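Local coordinates for EAL domain protein (Vibrio cholerae serotype O1, PDB 6IJ2) that hydrolyses the cyclic dinucleotides c-di-GMP and cGAMP as a standalone EAL-domain phosphodiesterase, at residues A[55-58]-A[59-63]; A[146-150]-A[151-155]; A[190-193]-A[194-198]; A[63-66]-A[67-70]. The protein carries 1 engineered substitution. All coordinates share one frame; numbering follows the deposited sequence.

How the interactions relate
All four interactions are local contacts at helix ends of the EAL domain; interactions 1, 2 and 3 are partly buried, interaction 4 lies at the surface. Interactions 1 and 4 share Val-63 and form the ends of the connection between helix 56-60 and helix 68-85; the first lies against the bound nucleotide, whereas the second is built of asparagines and a long salt bridge. Interaction 2 closes helix 139-151 and starts strand 154-160, with aromatic and leucine side chains packed beside a Schellman turn at glycine. Interaction 3 opens helix 192-207 with an aspartate cap whose arginine partner also reaches the second subunit; its centre is about 40 Å from that of interaction 4.

Interaction 1. Residues A[55-58]-A[59-63]; sequences SAYS and VISRV. With nucleotides of chain B.
The amide of Ile-60 donates to Ala-56 O in an almost straight bond, N to O 2.7 Å with 175° at the hydrogen, and so fastens the single turn of helix 56-60. Ahead of that turn Ser-55 occupies the N-cap: its OG accepts from Ser-58 N at 3.0 Å, and a short hydroxyl side chain suits the place because it can fold back onto an amide that the helix itself leaves without a carbonyl. Further along, Ser-61 N reaches Tyr-57 O at 2.8 Å. The Ser-61 hydroxyl also leans on this oxygen, at a separation so short that its modelled position is doubtful. Arg-62, its chain extended from CG to NE (chi3 -174°), bonds through NE to Ser-58 O at 3.1 Å, approaching from above the carbonyl plane.

The apolar side meets the nucleotide. Ile-60 CD1 lies over the face of the guanine of G2 of chain B, 3.4 Å from its C4, while Ala-56 CB is 3.7 Å from O5' of the same nucleotide. Val-59 and Ile-60 also rest on Val-48 of strand 41-49 and Phe-71 of helix 68-85. The turn thus forms part of the wall of the nucleotide-binding site, here touching 5'-pGpG, the product expected from c-di-GMP. Its chemistry is divided: the Ser-55 hydroxyl, backbone carbonyls and the Arg-62 guanidinium hold the turn together, while the Ile-60 methyl offers the purine, and Ala-56 CB the sugar-phosphate oxygens, a contact that depends on shape rather than on charge.

Interaction 2. Residues A[146-150]-A[151-155]; sequences EYYKS and LGFQT
One face of the Tyr-147 ring is covered by Leu-151, whose CG stands 4.2 Å from the ring centroid, with CD1 3.6 Å from Tyr-147 CZ. With CG opposite the backbone N (chi1 175°), the tyrosine lays its ring alongside the leucine one turn on, whose branched end spreads two methyls across it; Arg-106 makes a cation-pi contact with the same ring. The Tyr-148 and Phe-153 rings meet obliquely, centroids 5.5 Å apart and planes at 43°, and the carbonyl oxygen of Tyr-148 lies at the edge of the Phe-153 ring. That oxygen accepts from Phe-153 N at 3.0 Å, while Gly-152 N bonds to Lys-149 O at 3.0 Å. Together they make a Schellman motif, and glycine suits the turning point because its phi of 111° would press a side chain against the preceding carbonyl. Lys-149 crosses Thr-155 at about a right angle, CE 3.5 Å from OG1, and carries its NZ on to the carbonyl oxygen of Gln-174.

The contact is the bend of the beta-alpha-beta unit made by strand 125-129, helix 139-151 and strand 154-160. Tyr-148 and Phe-153 both set their rings edge-to-face with Phe-127, and Phe-153 touches Thr-111 and Leu-112 of helix 109-117.

Interaction 3. Residues A[190-193]-A[194-198]; sequences ADQV and RQSIM
Asp-191 meets Arg-194 at the start of helix 192-207 and serves as its N-cap. Its CG is trans to the backbone N (chi1 -172°), which brings the carboxylate alongside the first turn: OD1 accepts from Arg-194 N at 3.3 Å, met from above the carboxylate plane, and only weakly from Val-193 N. The other oxygen, OD2, forms a salt bridge with Arg-194 NH1 at 2.8 Å, on its syn side but tilted out of the carboxylate plane; the carboxylate and guanidinium planes are 54° apart, so the groups are joined by this one edge contact and not as a coplanar pair. The backbone oxygen of Asp-191 accepts from Gln-195 N at 2.9 Å, and the extended Gln-195 side chain passes close by, its CG 3.2 Å from that oxygen, before NE2 bonds to Ile-188 O. At Gln-192 the carbonyl takes the amide of Ser-196 at 3.0 Å. Val-193 O does the same for Ile-197 N, and the branched side chains touch, CG1 of Val-193 being 4.1 Å from CD1 of Ile-197.

Val-193 also packs on Leu-170 of the second subunit. Arg-194 divides its guanidinium among Asp-191, Gly-183 O and Asp-172 of the second subunit, so the cap residue is linked to the interface. An aspartate here supplies both a cap and a negative charge at the helix start, which probably interacts favourably with the helix dipole.

Interaction 4. Residues A[63-66]-A[67-70]; sequences VNED and NRYL
Asn-64 and Asn-67 grip one another through backbone and side chain. Asn-67 OD1 accepts from Asn-64 N at 2.8 Å, with 151° at the hydrogen, and Asn-67 N donates to Asn-64 O at 3.3 Å. Asn-67 stands at the N-cap position of helix 68-85, yet its side chain makes no capping bond: CG lies between the backbone N and the carbonyl carbon (chi1 66°), and the amide turns back to the loop. Asparagine suits the place because OD1 can accept there while ND2 bonds weakly to Arg-62 O.

Beside this pair Val-63 CG1 packs against Arg-68 CG at 3.4 Å, a methyl resting on the aliphatic part of a long polar chain. The arginine then bends at chi3 (-44°) and lays one face of its guanidinium over Glu-65, with NH2 3.2 Å from Glu-65 CA. The two side chains run side by side in the same direction, and their charges meet only in a long salt bridge, Glu-65 OE1 to Arg-68 NH2 at 3.7 Å; most of the contact is therefore with the backbone and the carbons of the glutamate.

Further out, a water accepts from Leu-70 N at 2.7 Å and donates weakly to Asp-66 O, tying the loop to the new helix. Tyr-69 sends its OH to Ile-101 O, and Arg-68 also touches Leu-97 and Ile-101. The contact lies at the protein surface, where the loop that follows helix 56-60 turns into the start of helix 68-85.

Interaction 1. Residues A[55-58]-A[59-63]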
loop_
_atom_site.group_PDB
_atom_site.type_symbol
_atom_site.label_atom_id
_atom_site.label_comp_id
_atom_site.label_asym_id
_atom_site.label_seq_id
_atom_site.Cartn_x
_atom_site.Cartn_y
_atom_site.Cartn_z
ATOM N N SER A 55 -7.886 25.194 -9.716
ATOM C CA SER A 55 -7.197 23.975 -9.307
ATOM C C SER A 55 -7.808 22.737 -9.957
ATOM O O SER A 55 -8.961 22.733 -10.401
ATOM C CB SER A 55 -7.267 23.808 -7.794
ATOM O OG SER A 55 -8.624 23.643 -7.419
ATOM N N ALA A 56 -7.010 21.666 -10.000
ATOM C CA ALA A 56 -7.524 20.380 -10.460
ATOM C C ALA A 56 -8.687 19.918 -9.596
ATOM O O ALA A 56 -9.698 19.426 -10.111
ATOM C CB ALA A 56 -6.413 19.330 -10.455
ATOM N N TYR A 57 -8.553 20.062 -8.274
ATOM C CA TYR A 57 -9.624 19.658 -7.372
ATOM C C TYR A 57 -10.914 20.398 -7.684
ATOM O O TYR A 57 -12.000 19.810 -7.636
ATOM C CB TYR A 57 -9.205 19.900 -5.924
ATOM C CG TYR A 57 -10.316 19.701 -4.926
ATOM C CD1 TYR A 57 -10.661 18.429 -4.485
ATOM C CD2 TYR A 57 -11.015 20.785 -4.413
ATOM C CE1 TYR A 57 -11.675 18.243 -3.564
ATOM C CE2 TYR A 57 -12.028 20.610 -3.494
ATOM C CZ TYR A 57 -12.354 19.337 -3.073
ATOM O OH TYR A 57 -13.361 19.165 -2.156
ATOM N N SER A 58 -10.814 21.691 -8.007
ATOM C CA SER A 58 -12.004 22.462 -8.354
ATOM C C SER A 58 -12.725 21.848 -9.547
ATOM O O SER A 58 -13.960 21.811 -9.585
ATOM C CB SER A 58 -11.624 23.913 -8.650
ATOM O OG SER A 58 -12.783 24.714 -8.781
ATOM N N VAL A 59 -11.968 21.347 -10.519
ATOM C CA VAL A 59 -12.559 20.708 -11.689
ATOM C C VAL A 59 -13.065 19.314 -11.344
ATOM O O VAL A 59 -14.225 18.973 -11.595
ATOM C CB VAL A 59 -11.536 20.663 -12.845
ATOM C CG1 VAL A 59 -12.113 19.938 -14.052
ATOM C CG2 VAL A 59 -11.076 22.068 -13.229
ATOM N N ILE A 60 -12.190 18.480 -10.776
ATOM C CA ILE A 60 -12.524 17.075 -10.580
ATOM C C ILE A 60 -13.664 16.917 -9.577
ATOM O O ILE A 60 -14.452 15.967 -9.673
ATOM C CB ILE A 60 -11.255 16.304 -10.170
ATOM C CG1 ILE A 60 -10.306 16.187 -11.374
ATOM C CG2 ILE A 60 -11.599 14.937 -9.595
ATOM C CD1 ILE A 60 -8.903 15.747 -11.012
ATOM N N SER A 61 -13.804 17.855 -8.633
ATOM C CA SER A 61 -14.925 17.808 -7.695
ATOM C C SER A 61 -16.260 17.772 -8.421
ATOM O O SER A 61 -17.240 17.232 -7.896
ATOM C CB SER A 61 -14.883 19.016 -6.757
ATOM O OG SER A 61 -13.630 19.107 -6.103
ATOM N N ARG A 62 -16.311 18.295 -9.626
ATOM C CA ARG A 62 -17.545 18.322 -10.361
ATOM C C ARG A 62 -17.870 17.045 -11.056
ATOM O O ARG A 62 -18.938 16.886 -11.559
ATOM C CB ARG A 62 -17.534 19.453 -11.354
ATOM C CG ARG A 62 -17.070 20.761 -10.760
ATOM C CD ARG A 62 -16.920 21.864 -11.786
ATOM N NE ARG A 62 -16.342 23.057 -11.180
ATOM C CZ ARG A 62 -17.027 24.156 -10.897
ATOM N NH1 ARG A 62 -18.316 24.233 -11.196
ATOM N NH2 ARG A 62 -16.421 25.186 -10.323
ATOM N N VAL A 63 -16.922 16.126 -11.083
ATOM C CA VAL A 63 -17.112 14.840 -11.740
ATOM C C VAL A 63 -17.950 13.935 -10.844
ATOM O O VAL A 63 -17.641 13.750 -9.661
ATOM C CB VAL A 63 -15.755 14.197 -12.066
ATOM C CG1 VAL A 63 -15.948 12.914 -12.831
ATOM C CG2 VAL A 63 -14.884 15.165 -12.860
ATOM P P G B 2 -2.670 18.870 -9.028
ATOM O OP1 G B 2 -2.250 19.191 -10.348
ATOM O OP2 G B 2 -3.369 19.838 -8.250
ATOM O "O5'" G B 2 -3.546 17.560 -9.044
ATOM C "C5'" G B 2 -4.341 17.173 -7.931
ATOM C "C4'" G B 2 -4.891 15.793 -8.156
ATOM O "O4'" G B 2 -5.676 15.785 -9.365
ATOM C "C3'" G B 2 -3.849 14.687 -8.325
ATOM O "O3'" G B 2 -4.197 13.513 -7.615
ATOM C "C2'" G B 2 -3.912 14.371 -9.811
ATOM O "O2'" G B 2 -3.585 13.056 -10.173
ATOM C "C1'" G B 2 -5.379 14.646 -10.110
ATOM N N9 G B 2 -5.559 14.959 -11.515
ATOM C C8 G B 2 -5.017 16.012 -12.203
ATOM N N7 G B 2 -5.301 15.992 -13.474
ATOM C C5 G B 2 -6.052 14.843 -13.636
ATOM C C6 G B 2 -6.642 14.290 -14.795
ATOM O O6 G B 2 -6.598 14.704 -15.947
ATOM N N1 G B 2 -7.328 13.121 -14.513
ATOM C C2 G B 2 -7.424 12.549 -13.274
ATOM N N2 G B 2 -8.120 11.414 -13.204
ATOM N N3 G B 2 -6.893 13.062 -12.182
ATOM C C4 G B 2 -6.225 14.199 -12.433
#

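Interaction 2. Residues A[146-150]-A[151-155]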
loop_
_atom_site.group_PDB
_atom_site.type_symbol
_atom_site.label_atom_id
_atom_site.label_comp_id
_atom_site.label_asym_id
_atom_site.label_seq_id
_atom_site.Cartn_x
_atom_site.Cartn_y
_atom_site.Cartn_z
ATOM N N GLU A 146 -2.624 -4.445 -19.011
ATOM C CA GLU A 146 -2.063 -5.315 -20.040
ATOM C C GLU A 146 -2.684 -5.045 -21.407
ATOM O O GLU A 146 -2.002 -5.180 -22.431
ATOM C CB GLU A 146 -2.217 -6.778 -19.619
ATOM C CG GLU A 146 -1.338 -7.108 -18.410
ATOM C CD GLU A 146 -1.390 -8.567 -17.981
ATOM O OE1 GLU A 146 -0.580 -8.951 -17.109
ATOM O OE2 GLU A 146 -2.233 -9.327 -18.507
ATOM N N TYR A 147 -3.960 -4.648 -21.448
ATOM C CA TYR A 147 -4.569 -4.268 -22.719
ATOM C C TYR A 147 -3.918 -3.012 -23.283
ATOM O O TYR A 147 -3.629 -2.939 -24.484
ATOM C CB TYR A 147 -6.072 -4.057 -22.548
ATOM C CG TYR A 147 -6.755 -3.552 -23.799
ATOM C CD1 TYR A 147 -6.820 -4.338 -24.940
ATOM C CD2 TYR A 147 -7.340 -2.292 -23.837
ATOM C CE1 TYR A 147 -7.443 -3.883 -26.088
ATOM C CE2 TYR A 147 -7.974 -1.829 -24.981
ATOM C CZ TYR A 147 -8.018 -2.629 -26.101
ATOM O OH TYR A 147 -8.636 -2.180 -27.245
ATOM N N TYR A 148 -3.678 -2.015 -22.430
ATOM C CA TYR A 148 -3.039 -0.789 -22.894
ATOM C C TYR A 148 -1.622 -1.059 -23.381
ATOM O O TYR A 148 -1.197 -0.510 -24.408
ATOM C CB TYR A 148 -3.044 0.258 -21.781
ATOM C CG TYR A 148 -4.362 0.986 -21.645
ATOM C CD1 TYR A 148 -5.557 0.368 -21.982
ATOM C CD2 TYR A 148 -4.408 2.301 -21.206
ATOM C CE1 TYR A 148 -6.766 1.033 -21.863
ATOM C CE2 TYR A 148 -5.610 2.976 -21.093
ATOM C CZ TYR A 148 -6.787 2.338 -21.419
ATOM O OH TYR A 148 -7.985 3.007 -21.307
ATOM N N LYS A 149 -0.879 -1.903 -22.658
ATOM C CA LYS A 149 0.438 -2.329 -23.126
ATOM C C LYS A 149 0.349 -2.964 -24.509
ATOM O O LYS A 149 1.184 -2.689 -25.380
ATOM C CB LYS A 149 1.065 -3.308 -22.133
ATOM C CG LYS A 149 1.463 -2.693 -20.804
ATOM C CD LYS A 149 2.211 -3.704 -19.948
ATOM C CE LYS A 149 3.324 -3.041 -19.170
ATOM N NZ LYS A 149 4.384 -4.022 -18.797
ATOM N N SER A 150 -0.672 -3.800 -24.734
ATOM C CA SER A 150 -0.808 -4.485 -26.017
ATOM C C SER A 150 -1.097 -3.511 -27.152
ATOM O O SER A 150 -0.694 -3.758 -28.296
ATOM C CB SER A 150 -1.908 -5.546 -25.935
ATOM O OG SER A 150 -3.195 -4.962 -25.837
ATOM N N LEU A 151 -1.790 -2.410 -26.864
ATOM C CA LEU A 151 -2.041 -1.410 -27.889
ATOM C C LEU A 151 -0.832 -0.526 -28.166
ATOM O O LEU A 151 -0.847 0.214 -29.155
ATOM C CB LEU A 151 -3.227 -0.531 -27.497
ATOM C CG LEU A 151 -4.586 -1.219 -27.399
ATOM C CD1 LEU A 151 -5.679 -0.189 -27.195
ATOM C CD2 LEU A 151 -4.856 -2.052 -28.636
ATOM N N GLY A 152 0.201 -0.574 -27.324
ATOM C CA GLY A 152 1.399 0.221 -27.518
ATOM C C GLY A 152 1.607 1.334 -26.513
ATOM O O GLY A 152 2.664 1.975 -26.539
ATOM N N PHE A 153 0.648 1.579 -25.625
ATOM C CA PHE A 153 0.799 2.617 -24.611
ATOM C C PHE A 153 1.892 2.262 -23.612
ATOM O O PHE A 153 2.146 1.090 -23.326
ATOM C CB PHE A 153 -0.519 2.825 -23.860
ATOM C CG PHE A 153 -1.591 3.429 -24.702
ATOM C CD1 PHE A 153 -1.526 4.765 -25.068
ATOM C CD2 PHE A 153 -2.654 2.665 -25.155
ATOM C CE1 PHE A 153 -2.505 5.334 -25.862
ATOM C CE2 PHE A 153 -3.636 3.229 -25.964
ATOM C CZ PHE A 153 -3.565 4.563 -26.311
ATOM N N GLN A 154 2.549 3.294 -23.085
ATOM C CA GLN A 154 3.348 3.137 -21.882
ATOM C C GLN A 154 2.424 3.205 -20.665
ATOM O O GLN A 154 1.349 3.807 -20.719
ATOM C CB GLN A 154 4.426 4.222 -21.807
ATOM C CG GLN A 154 5.519 4.081 -22.869
ATOM C CD GLN A 154 6.429 2.894 -22.598
ATOM O OE1 GLN A 154 7.071 2.816 -21.552
ATOM N NE2 GLN A 154 6.470 1.956 -23.533
ATOM N N THR A 155 2.821 2.532 -19.587
ATOM C CA THR A 155 2.020 2.470 -18.365
ATOM C C THR A 155 2.877 2.744 -17.144
ATOM O O THR A 155 4.071 2.421 -17.114
ATOM C CB THR A 155 1.341 1.104 -18.187
ATOM O OG1 THR A 155 2.346 0.099 -18.002
ATOM C CG2 THR A 155 0.501 0.771 -19.431
#

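Interaction 3. Residues A[190-193]-A[194-198]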
loop_
_atom_site.group_PDB
_atom_site.type_symbol
_atom_site.label_atom_id
_atom_site.label_comp_id
_atom_site.label_asym_id
_atom_site.label_seq_id
_atom_site.Cartn_x
_atom_site.Cartn_y
_atom_site.Cartn_z
ATOM N N ALA A 190 17.893 13.102 4.697
ATOM C CA ALA A 190 18.025 13.256 6.148
ATOM C C ALA A 190 17.431 12.105 6.944
ATOM O O ALA A 190 17.612 12.061 8.166
ATOM C CB ALA A 190 17.362 14.565 6.603
ATOM N N ASP A 191 16.755 11.166 6.288
ATOM C CA ASP A 191 15.848 10.216 6.932
ATOM C C ASP A 191 16.317 8.795 6.625
ATOM O O ASP A 191 16.028 8.270 5.548
ATOM C CB ASP A 191 14.430 10.479 6.419
ATOM C CG ASP A 191 13.367 9.693 7.151
ATOM O OD1 ASP A 191 13.666 8.609 7.682
ATOM O OD2 ASP A 191 12.213 10.174 7.164
ATOM N N GLN A 192 16.993 8.151 7.583
ATOM C CA GLN A 192 17.566 6.832 7.316
ATOM C C GLN A 192 16.500 5.778 7.035
ATOM O O GLN A 192 16.754 4.830 6.286
ATOM C CB GLN A 192 18.448 6.388 8.490
ATOM C CG GLN A 192 19.237 5.104 8.233
ATOM C CD GLN A 192 18.476 3.843 8.627
ATOM O OE1 GLN A 192 17.436 3.912 9.285
ATOM N NE2 GLN A 192 18.993 2.684 8.222
ATOM N N VAL A 193 15.310 5.907 7.626
ATOM C CA VAL A 193 14.249 4.949 7.320
ATOM C C VAL A 193 13.826 5.065 5.862
ATOM O O VAL A 193 13.693 4.059 5.151
ATOM C CB VAL A 193 13.051 5.141 8.263
ATOM C CG1 VAL A 193 11.863 4.330 7.725
ATOM C CG2 VAL A 193 13.414 4.714 9.700
ATOM N N ARG A 194 13.603 6.292 5.389
ATOM C CA ARG A 194 13.236 6.467 3.991
ATOM C C ARG A 194 14.368 6.043 3.060
ATOM O O ARG A 194 14.113 5.503 1.977
ATOM C CB ARG A 194 12.823 7.922 3.727
ATOM C CG ARG A 194 11.408 8.248 4.200
ATOM C CD ARG A 194 11.031 9.706 3.989
ATOM N NE ARG A 194 9.585 9.902 4.123
ATOM C CZ ARG A 194 8.915 9.872 5.282
ATOM N NH1 ARG A 194 9.546 9.666 6.440
ATOM N NH2 ARG A 194 7.593 10.049 5.288
ATOM N N GLN A 195 15.621 6.244 3.484
ATOM C CA GLN A 195 16.761 5.775 2.700
ATOM C C GLN A 195 16.733 4.262 2.526
ATOM O O GLN A 195 16.971 3.753 1.427
ATOM C CB GLN A 195 18.064 6.203 3.376
ATOM C CG GLN A 195 18.277 7.712 3.326
ATOM C CD GLN A 195 19.443 8.176 4.164
ATOM O OE1 GLN A 195 20.195 7.371 4.706
ATOM N NE2 GLN A 195 19.581 9.488 4.297
ATOM N N SER A 196 16.439 3.525 3.599
ATOM C CA SER A 196 16.393 2.072 3.483
ATOM C C SER A 196 15.201 1.621 2.657
ATOM O O SER A 196 15.305 0.648 1.902
ATOM C CB SER A 196 16.352 1.409 4.867
ATOM O OG SER A 196 17.603 1.566 5.522
ATOM N N ILE A 197 14.051 2.297 2.799
ATOM C CA ILE A 197 12.893 1.960 1.967
ATOM C C ILE A 197 13.236 2.127 0.494
ATOM O O ILE A 197 12.957 1.252 -0.335
ATOM C CB ILE A 197 11.670 2.816 2.352
ATOM C CG1 ILE A 197 11.165 2.445 3.740
ATOM C CG2 ILE A 197 10.534 2.618 1.340
ATOM C CD1 ILE A 197 9.976 3.292 4.189
ATOM N N MET A 198 13.848 3.260 0.139
ATOM C CA MET A 198 14.141 3.502 -1.269
ATOM C C MET A 198 15.247 2.592 -1.779
ATOM O O MET A 198 15.177 2.117 -2.919
ATOM C CB MET A 198 14.496 4.972 -1.492
ATOM C CG MET A 198 14.829 5.343 -2.948
ATOM S SD MET A 198 13.376 5.440 -4.046
ATOM C CE MET A 198 12.065 5.572 -2.878
#

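Interaction 4. Residues A[63-66]-A[67-70]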
loop_
_atom_site.group_PDB
_atom_site.type_symbol
_atom_site.label_atom_id
_atom_site.label_comp_id
_atom_site.label_asym_id
_atom_site.label_seq_id
_atom_site.Cartn_x
_atom_site.Cartn_y
_atom_site.Cartn_z
ATOM N N VAL A 63 -16.922 16.126 -11.083
ATOM C CA VAL A 63 -17.112 14.840 -11.740
ATOM C C VAL A 63 -17.950 13.935 -10.844
ATOM O O VAL A 63 -17.641 13.750 -9.661
ATOM C CB VAL A 63 -15.755 14.197 -12.066
ATOM C CG1 VAL A 63 -15.948 12.914 -12.831
ATOM C CG2 VAL A 63 -14.884 15.165 -12.860
ATOM N N ASN A 64 -19.019 13.371 -11.405
ATOM C CA ASN A 64 -19.850 12.429 -10.666
ATOM C C ASN A 64 -20.091 11.178 -11.502
ATOM O O ASN A 64 -19.487 11.015 -12.569
ATOM C CB ASN A 64 -21.171 13.082 -10.252
ATOM C CG ASN A 64 -21.904 13.717 -11.421
ATOM O OD1 ASN A 64 -21.813 13.253 -12.555
ATOM N ND2 ASN A 64 -22.643 14.788 -11.143
ATOM N N GLU A 65 -20.985 10.302 -11.038
ATOM C CA GLU A 65 -21.167 9.003 -11.681
ATOM C C GLU A 65 -21.666 9.130 -13.111
ATOM O O GLU A 65 -21.331 8.295 -13.961
ATOM C CB GLU A 65 -22.138 8.144 -10.874
ATOM C CG GLU A 65 -21.656 7.811 -9.477
ATOM C CD GLU A 65 -22.172 6.470 -8.996
ATOM O OE1 GLU A 65 -21.368 5.684 -8.447
ATOM O OE2 GLU A 65 -23.379 6.195 -9.171
ATOM N N ASP A 66 -22.460 10.158 -13.399
ATOM C CA ASP A 66 -23.101 10.276 -14.700
ATOM C C ASP A 66 -22.204 10.893 -15.763
ATOM O O ASP A 66 -22.541 10.811 -16.949
ATOM C CB ASP A 66 -24.381 11.099 -14.568
ATOM C CG ASP A 66 -25.184 10.721 -13.342
ATOM O OD1 ASP A 66 -25.381 9.510 -13.106
ATOM O OD2 ASP A 66 -25.601 11.636 -12.603
ATOM N N ASN A 67 -21.078 11.503 -15.384
ATOM C CA ASN A 67 -20.213 12.152 -16.359
ATOM C C ASN A 67 -18.766 11.677 -16.316
ATOM O O ASN A 67 -17.940 12.215 -17.062
ATOM C CB ASN A 67 -20.262 13.687 -16.190
ATOM C CG ASN A 67 -19.679 14.172 -14.858
ATOM O OD1 ASN A 67 -18.943 13.461 -14.180
ATOM N ND2 ASN A 67 -20.002 15.410 -14.498
ATOM N N ARG A 68 -18.441 10.688 -15.474
ATOM C CA ARG A 68 -17.056 10.250 -15.307
ATOM C C ARG A 68 -16.453 9.792 -16.626
ATOM O O ARG A 68 -15.311 10.139 -16.955
ATOM C CB ARG A 68 -16.980 9.122 -14.276
ATOM C CG ARG A 68 -16.743 9.587 -12.853
ATOM C CD ARG A 68 -16.928 8.464 -11.852
ATOM N NE ARG A 68 -18.120 7.679 -12.153
ATOM C CZ ARG A 68 -18.664 6.794 -11.325
ATOM N NH1 ARG A 68 -18.122 6.578 -10.134
ATOM N NH2 ARG A 68 -19.748 6.121 -11.689
ATOM N N TYR A 69 -17.198 8.991 -17.389
ATOM C CA TYR A 69 -16.662 8.468 -18.641
ATOM C C TYR A 69 -16.444 9.582 -19.654
ATOM O O TYR A 69 -15.394 9.639 -20.304
ATOM C CB TYR A 69 -17.591 7.392 -19.199
ATOM C CG TYR A 69 -17.913 6.311 -18.196
ATOM C CD1 TYR A 69 -17.008 5.291 -17.930
ATOM C CD2 TYR A 69 -19.118 6.315 -17.502
ATOM C CE1 TYR A 69 -17.296 4.304 -17.008
ATOM C CE2 TYR A 69 -19.415 5.332 -16.579
ATOM C CZ TYR A 69 -18.500 4.327 -16.336
ATOM O OH TYR A 69 -18.795 3.347 -15.416
ATOM N N LEU A 70 -17.415 10.488 -19.790
ATOM C CA LEU A 70 -17.248 11.618 -20.699
ATOM C C LEU A 70 -16.098 12.509 -20.250
ATOM O O LEU A 70 -15.338 13.026 -21.079
ATOM C CB LEU A 70 -18.551 12.417 -20.778
ATOM C CG LEU A 70 -18.948 13.166 -22.058
ATOM C CD1 LEU A 70 -20.342 13.763 -21.901
ATOM C CD2 LEU A 70 -17.952 14.253 -22.442
HETATM O O HOH W 1 -19.844 9.770 -18.772
#